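Side-chain contacts in subtilase cytotoxin subunit A (Escherichia coli, PDB 2IY9), which cleaves the host endoplasmic reticulum chaperone BiP as the serine protease subunit of an AB5 toxin, leading to an ER stress response and cell death: residues T35-T40 against G105-A110; S279-A284 against K325-F330; A283-C288 against R299-S304. All coordinates share one frame; numbering follows the deposited sequence.

Interaction 1: residues T35-T40 against G105-A110; sequences TTMSLT and GVYPHA
The carbonyl oxygen of M37 accepts two bonds from T40, and both residues reach Y107. T40 OG1 donates to M37 O at 2.7 Å, lying in the carbonyl plane with a C=O...OG1 angle of 151°; T40 N supplies the second bond at 3.2 Å. The OG1 bond holds the hydroxyl of T40 back toward M37, and the side chain passes alongside the tyrosine. T40 OG1 comes to 3.5 Å from Y107 CE1, near the plane of the ring and at its edge, an edge-on contact of the hydroxyl oxygen with the ring. M37 meets the same edge: its chain bends at both chi2 (-40°) and chi3 (-72°), which brings the methyl CE 3.7 Å from Y107 CD1 and 3.6 Å from V106 O. One face of the ring is taken up locally by H109 CB, 3.6 Å above the plane and offset toward the rim, within the type I turn Y107-A110. The contact joins helix 34-38 to the loop between helix 84-98 and strand 111-116. T40 and Y107 both rest on A284 and S287 of helix 271-288, while T36, L39 and T40 touch helix 323-331.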
# COMPACT_ATOMS: atom_id res chain seq x y z
N THR A 35 2.96 -6.28 -22.07
CA THR A 35 3.16 -5.00 -22.76
C THR A 35 3.09 -3.80 -21.81
O THR A 35 3.77 -2.79 -22.03
CB THR A 35 2.19 -4.78 -23.96
OG1 THR A 35 0.87 -4.49 -23.48
CG2 THR A 35 2.13 -6.00 -24.86
N THR A 36 2.27 -3.92 -20.77
CA THR A 36 2.18 -2.92 -19.71
C THR A 36 3.54 -2.80 -19.02
O THR A 36 4.07 -1.70 -18.86
CB THR A 36 1.08 -3.29 -18.68
OG1 THR A 36 -0.20 -3.21 -19.32
CG2 THR A 36 1.08 -2.36 -17.47
N MET A 37 4.09 -3.95 -18.65
CA MET A 37 5.36 -4.00 -17.91
C MET A 37 6.55 -3.55 -18.75
O MET A 37 7.53 -3.03 -18.21
CB MET A 37 5.58 -5.39 -17.33
CG MET A 37 4.50 -5.81 -16.35
SD MET A 37 3.95 -4.45 -15.29
CE MET A 37 5.38 -4.28 -14.20
N SER A 38 6.45 -3.74 -20.07
CA SER A 38 7.48 -3.30 -21.01
C SER A 38 7.68 -1.78 -21.00
O SER A 38 8.76 -1.30 -21.33
CB SER A 38 7.13 -3.77 -22.42
OG SER A 38 6.09 -2.99 -22.99
N LEU A 39 6.64 -1.04 -20.60
CA LEU A 39 6.66 0.42 -20.52
C LEU A 39 7.45 0.99 -19.33
O LEU A 39 7.74 2.19 -19.30
CB LEU A 39 5.23 0.98 -20.48
CG LEU A 39 4.23 0.52 -21.55
CD1 LEU A 39 2.90 1.21 -21.36
CD2 LEU A 39 4.77 0.77 -22.95
N THR A 40 7.76 0.14 -18.35
CA THR A 40 8.50 0.56 -17.16
C THR A 40 10.02 0.58 -17.40
O THR A 40 10.52 -0.10 -18.31
CB THR A 40 8.18 -0.33 -15.92
OG1 THR A 40 8.66 -1.66 -16.13
CG2 THR A 40 6.68 -0.37 -15.65
N GLY A 105 5.42 -10.84 -7.76
CA GLY A 105 5.32 -9.46 -7.32
C GLY A 105 4.78 -8.61 -8.45
O GLY A 105 5.03 -8.90 -9.62
N VAL A 106 4.01 -7.58 -8.10
CA VAL A 106 3.48 -6.64 -9.08
C VAL A 106 4.60 -5.96 -9.87
O VAL A 106 4.51 -5.83 -11.10
CB VAL A 106 2.59 -5.56 -8.41
CG1 VAL A 106 2.29 -4.42 -9.41
CG2 VAL A 106 1.31 -6.18 -7.91
N TYR A 107 5.65 -5.53 -9.16
CA TYR A 107 6.82 -4.92 -9.81
C TYR A 107 8.10 -5.56 -9.26
O TYR A 107 8.72 -5.05 -8.33
CB TYR A 107 6.82 -3.38 -9.67
CG TYR A 107 7.87 -2.69 -10.55
CD1 TYR A 107 7.93 -2.93 -11.93
CD2 TYR A 107 8.81 -1.81 -10.00
CE1 TYR A 107 8.89 -2.32 -12.74
CE2 TYR A 107 9.78 -1.19 -10.80
CZ TYR A 107 9.81 -1.46 -12.17
OH TYR A 107 10.75 -0.86 -12.96
N PRO A 108 8.48 -6.73 -9.82
CA PRO A 108 9.62 -7.48 -9.28
C PRO A 108 10.98 -6.79 -9.40
O PRO A 108 11.93 -7.23 -8.76
CB PRO A 108 9.59 -8.79 -10.08
CG PRO A 108 8.83 -8.48 -11.30
CD PRO A 108 7.83 -7.44 -10.94
N HIS A 109 11.07 -5.73 -10.20
CA HIS A 109 12.29 -4.92 -10.28
C HIS A 109 12.50 -4.04 -9.05
O HIS A 109 13.62 -3.56 -8.82
CB HIS A 109 12.29 -4.03 -11.52
CG HIS A 109 12.24 -4.79 -12.81
ND1 HIS A 109 11.44 -4.42 -13.86
CD2 HIS A 109 12.89 -5.91 -13.20
CE1 HIS A 109 11.60 -5.28 -14.86
NE2 HIS A 109 12.47 -6.20 -14.48
N ALA A 110 11.43 -3.79 -8.29
CA ALA A 110 11.52 -2.96 -7.08
C ALA A 110 12.35 -3.61 -5.99
O ALA A 110 12.49 -4.83 -5.94
CB ALA A 110 10.12 -2.63 -6.54

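Interaction 2: residues S279-A284 against K325-F330; sequences SGVLAA and KAISMF
In V281 the branch CG1 is anti to the backbone N (chi1 175°), whereas CG1 of I327 is anti to the carbonyl carbon, beside the N (chi1 -69°), and the chain runs on extended to CD1; these settings bring the two side chains together between the helices. The long arm of I327 reaches across to helix 279-284, where its terminal methyl CD1 packs 3.8 Å from A284 CB. I327 CG1 lies 4.1 Å from A284 CB, so A284 meets the outer part of the isoleucine along two consecutive carbons. One turn earlier, V281 uses the single branch CG1 for both of its neighbours, at 4.2 Å from A326 CB and 4.3 Å from I327 CG1. V281 and A284, three residues apart, thus present one apolar strip to the adjacent pair A326 and I327. The contact is wholly aliphatic, with no hydrogen bond between the segments, and all four residues are buried. The small methyls of A284 and A326 meet branched chains from the facing helix, and the short axes run 9.6 Å apart at 19°, nearly parallel and in the same direction. L321 also touches V281, and M285 extends the apolar surface to A326, I327 and F330. The arrangement belongs to the subtilase fold: helix 271-288, which carries at its start S272, the inferred serine of the charge relay system, is packed here by helix 323-331, the opening part of the A2 domain, which penetrates the central pore of the SubB pentamer.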
# COMPACT_ATOMS: atom_id res chain seq x y z
N SER A 279 0.52 -0.33 -4.13
CA SER A 279 1.91 0.09 -3.98
C SER A 279 2.80 -0.44 -5.08
O SER A 279 3.68 0.28 -5.54
CB SER A 279 2.47 -0.33 -2.61
OG SER A 279 1.89 0.45 -1.58
N GLY A 280 2.59 -1.69 -5.50
CA GLY A 280 3.38 -2.24 -6.61
C GLY A 280 3.13 -1.51 -7.92
O GLY A 280 4.06 -1.30 -8.71
N VAL A 281 1.89 -1.12 -8.16
CA VAL A 281 1.54 -0.37 -9.37
C VAL A 281 2.19 1.02 -9.30
O VAL A 281 2.81 1.45 -10.26
CB VAL A 281 0.01 -0.26 -9.57
CG1 VAL A 281 -0.33 0.63 -10.79
CG2 VAL A 281 -0.61 -1.67 -9.72
N LEU A 282 2.08 1.69 -8.17
CA LEU A 282 2.74 2.98 -8.01
C LEU A 282 4.27 2.86 -8.17
O LEU A 282 4.90 3.73 -8.77
CB LEU A 282 2.37 3.64 -6.69
CG LEU A 282 0.99 4.29 -6.58
CD1 LEU A 282 0.64 4.47 -5.08
CD2 LEU A 282 0.93 5.63 -7.31
N ALA A 283 4.84 1.77 -7.66
CA ALA A 283 6.28 1.51 -7.84
C ALA A 283 6.65 1.44 -9.32
O ALA A 283 7.64 2.05 -9.75
CB ALA A 283 6.70 0.23 -7.12
N ALA A 284 5.85 0.69 -10.09
CA ALA A 284 6.05 0.54 -11.52
C ALA A 284 5.99 1.88 -12.24
O ALA A 284 6.82 2.17 -13.10
CB ALA A 284 5.01 -0.43 -12.09
N LYS A 325 -3.85 1.19 -17.57
CA LYS A 325 -4.07 2.61 -17.80
C LYS A 325 -3.15 3.50 -16.95
O LYS A 325 -2.59 4.46 -17.47
CB LYS A 325 -5.55 2.95 -17.59
CG LYS A 325 -5.97 4.34 -18.07
CD LYS A 325 -5.98 4.46 -19.59
CE LYS A 325 -6.62 5.77 -20.04
NZ LYS A 325 -6.13 6.94 -19.25
N ALA A 326 -3.00 3.19 -15.66
CA ALA A 326 -2.11 3.95 -14.78
C ALA A 326 -0.67 3.99 -15.30
O ALA A 326 -0.06 5.06 -15.38
CB ALA A 326 -2.14 3.39 -13.35
N ILE A 327 -0.14 2.81 -15.64
CA ILE A 327 1.25 2.68 -16.06
C ILE A 327 1.42 3.30 -17.45
O ILE A 327 2.33 4.11 -17.66
CB ILE A 327 1.75 1.22 -15.98
CG1 ILE A 327 1.88 0.80 -14.50
CG2 ILE A 327 3.10 1.04 -16.73
CD1 ILE A 327 1.95 -0.71 -14.25
N SER A 328 0.53 2.96 -18.38
CA SER A 328 0.52 3.54 -19.72
C SER A 328 0.50 5.08 -19.68
O SER A 328 1.36 5.72 -20.29
CB SER A 328 -0.66 3.01 -20.53
OG SER A 328 -0.57 3.42 -21.89
N MET A 329 -0.45 5.66 -18.95
CA MET A 329 -0.56 7.12 -18.85
C MET A 329 0.69 7.77 -18.26
O MET A 329 1.22 8.74 -18.81
CB MET A 329 -1.79 7.53 -18.01
CG MET A 329 -3.13 7.43 -18.74
SD MET A 329 -3.22 8.24 -20.36
CE MET A 329 -2.97 9.97 -19.96
N PHE A 330 1.14 7.24 -17.13
CA PHE A 330 2.27 7.86 -16.46
C PHE A 330 3.56 7.71 -17.26
O PHE A 330 4.31 8.67 -17.41
CB PHE A 330 2.45 7.29 -15.05
CG PHE A 330 3.38 8.10 -14.21
CD1 PHE A 330 2.93 9.24 -13.55
CD2 PHE A 330 4.72 7.75 -14.10
CE1 PHE A 330 3.79 10.01 -12.77
CE2 PHE A 330 5.60 8.51 -13.32
CZ PHE A 330 5.13 9.64 -12.66

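Interaction 3: residues A283-C288 against R299-S304; sequences AAMTSC and RTLLES
The backbones of helices 283-288 and 299-304 stay well apart, their nearest CA atoms being those of M285 and L301 at 9.0 Å, and one long side chain spans the interval. M285 points at the other helix and stays extended through chi2 (167°), then bends at chi3 (66°), so that its methyl is laid against T300 while the sulfur remains beside L301. The methyl CE lies 3.9 Å from T300 CG2 and at a similar distance from T300 CB, the M285 and T300 chains running antiparallel alongside one another. CE also comes to 4.0 Å from L301 N, touching the backbone of the facing helix. A looser sulfur contact, M285 SD to L301 CD1 at 4.3 Å, completes the join. T300 offers M285 its methyl branch and commits its hydroxyl to its own helix, where OG1 is hydrogen-bonded to E296 O. Polar side chains of the first segment also turn back on their own backbone: T286 OG1 donates to A283 O at 2.6 Å, tilted from the carbonyl plane, and S287 OG bonds to A284 O at 2.7 Å. The oxygen of A283 takes a further bond from S287 N, which arrives from the same face of the carbonyl. Just beyond M285, C288 forms a disulfide with C331, linking this segment covalently to helix 323-331. With no hydrogen bond crossing between the segments, the association rests on dispersion and burial of apolar groups, carried by a single thioether chain, while the hydroxyls of T286, S287 and T300 all have partners on their own helices.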
# COMPACT_ATOMS: atom_id res chain seq x y z
N ALA A 283 4.84 1.77 -7.66
CA ALA A 283 6.28 1.51 -7.84
C ALA A 283 6.65 1.44 -9.32
O ALA A 283 7.64 2.05 -9.75
CB ALA A 283 6.70 0.23 -7.12
N ALA A 284 5.85 0.69 -10.09
CA ALA A 284 6.05 0.54 -11.52
C ALA A 284 5.99 1.88 -12.24
O ALA A 284 6.82 2.17 -13.10
CB ALA A 284 5.01 -0.43 -12.09
N MET A 285 5.00 2.71 -11.90
CA MET A 285 4.90 4.06 -12.43
C MET A 285 6.13 4.90 -12.11
O MET A 285 6.70 5.57 -13.00
CB MET A 285 3.65 4.75 -11.88
CG MET A 285 2.35 4.05 -12.24
SD MET A 285 0.96 4.65 -11.28
CE MET A 285 0.76 6.34 -11.82
N THR A 286 6.58 4.85 -10.86
CA THR A 286 7.69 5.71 -10.41
C THR A 286 8.98 5.43 -11.18
O THR A 286 9.81 6.34 -11.37
CB THR A 286 7.99 5.57 -8.91
OG1 THR A 286 8.48 4.26 -8.65
CG2 THR A 286 6.76 5.85 -8.06
N SER A 287 9.15 4.19 -11.63
CA SER A 287 10.31 3.81 -12.44
C SER A 287 10.48 4.75 -13.64
O SER A 287 11.60 5.06 -14.04
CB SER A 287 10.23 2.34 -12.89
OG SER A 287 9.34 2.15 -13.99
N CYS A 288 9.35 5.21 -14.18
CA CYS A 288 9.32 6.07 -15.37
C CYS A 288 9.68 7.54 -15.13
O CYS A 288 10.13 8.24 -16.05
CB CYS A 288 7.96 5.97 -16.06
SG CYS A 288 7.74 4.34 -16.77
N ARG A 299 -2.74 11.62 -8.79
CA ARG A 299 -3.70 11.99 -9.84
C ARG A 299 -3.76 10.97 -10.98
O ARG A 299 -4.83 10.53 -11.37
CB ARG A 299 -3.37 13.39 -10.39
CG ARG A 299 -4.34 13.90 -11.45
CD ARG A 299 -3.95 15.28 -11.98
NE ARG A 299 -2.65 15.26 -12.67
CZ ARG A 299 -1.54 15.86 -12.24
NH1 ARG A 299 -1.53 16.56 -11.10
NH2 ARG A 299 -0.43 15.78 -12.95
N THR A 300 -2.60 10.57 -11.52
CA THR A 300 -2.61 9.61 -12.62
C THR A 300 -3.22 8.28 -12.17
O THR A 300 -4.03 7.70 -12.90
CB THR A 300 -1.22 9.42 -13.25
OG1 THR A 300 -0.76 10.68 -13.76
CG2 THR A 300 -1.27 8.41 -14.40
N LEU A 301 -2.88 7.81 -10.98
CA LEU A 301 -3.49 6.58 -10.45
C LEU A 301 -5.01 6.68 -10.38
O LEU A 301 -5.72 5.79 -10.87
CB LEU A 301 -2.94 6.24 -9.06
CG LEU A 301 -3.43 4.88 -8.52
CD1 LEU A 301 -2.71 3.72 -9.22
CD2 LEU A 301 -3.22 4.82 -7.01
N LEU A 302 -5.50 7.76 -9.79
CA LEU A 302 -6.93 7.95 -9.58
C LEU A 302 -7.69 8.22 -10.87
O LEU A 302 -8.76 7.64 -11.07
CB LEU A 302 -7.20 9.06 -8.56
CG LEU A 302 -6.55 8.81 -7.20
CD1 LEU A 302 -7.01 9.90 -6.24
CD2 LEU A 302 -6.85 7.41 -6.64
N GLU A 303 -7.14 9.09 -11.72
CA GLU A 303 -7.78 9.39 -13.00
C GLU A 303 -7.88 8.17 -13.90
O GLU A 303 -8.88 7.98 -14.59
CB GLU A 303 -7.05 10.51 -13.75
CG GLU A 303 -7.57 11.90 -13.41
CD GLU A 303 -6.76 13.02 -14.05
OE1 GLU A 303 -6.87 14.16 -13.57
OE2 GLU A 303 -6.02 12.75 -15.02
N SER A 304 -6.83 7.35 -13.88
CA SER A 304 -6.77 6.16 -14.72
C SER A 304 -7.62 5.00 -14.20
O SER A 304 -7.89 4.05 -14.94
CB SER A 304 -5.32 5.71 -14.87
OG SER A 304 -4.90 5.07 -13.68

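How the interactions relate
From the N terminus, interaction 1 comes first, closing a loop of 64 residues that contains strands 47-52 and 65-70 and helix 84-98, and with them D52 and H89 of the inferred charge relay. It is complete before interaction 2 begins. Interactions 2 and 3 start from the same helix, 271-288, and share A283 and A284; the short loop closed by interaction 3 nests within the longer one closed by interaction 2. Their centres are about 4 Å apart. Helix 271-288 is therefore common ground: V106 of interaction 1 packs against G280, and helices 294-304 and 323-331 lean on it and on each other, with A326 near S304.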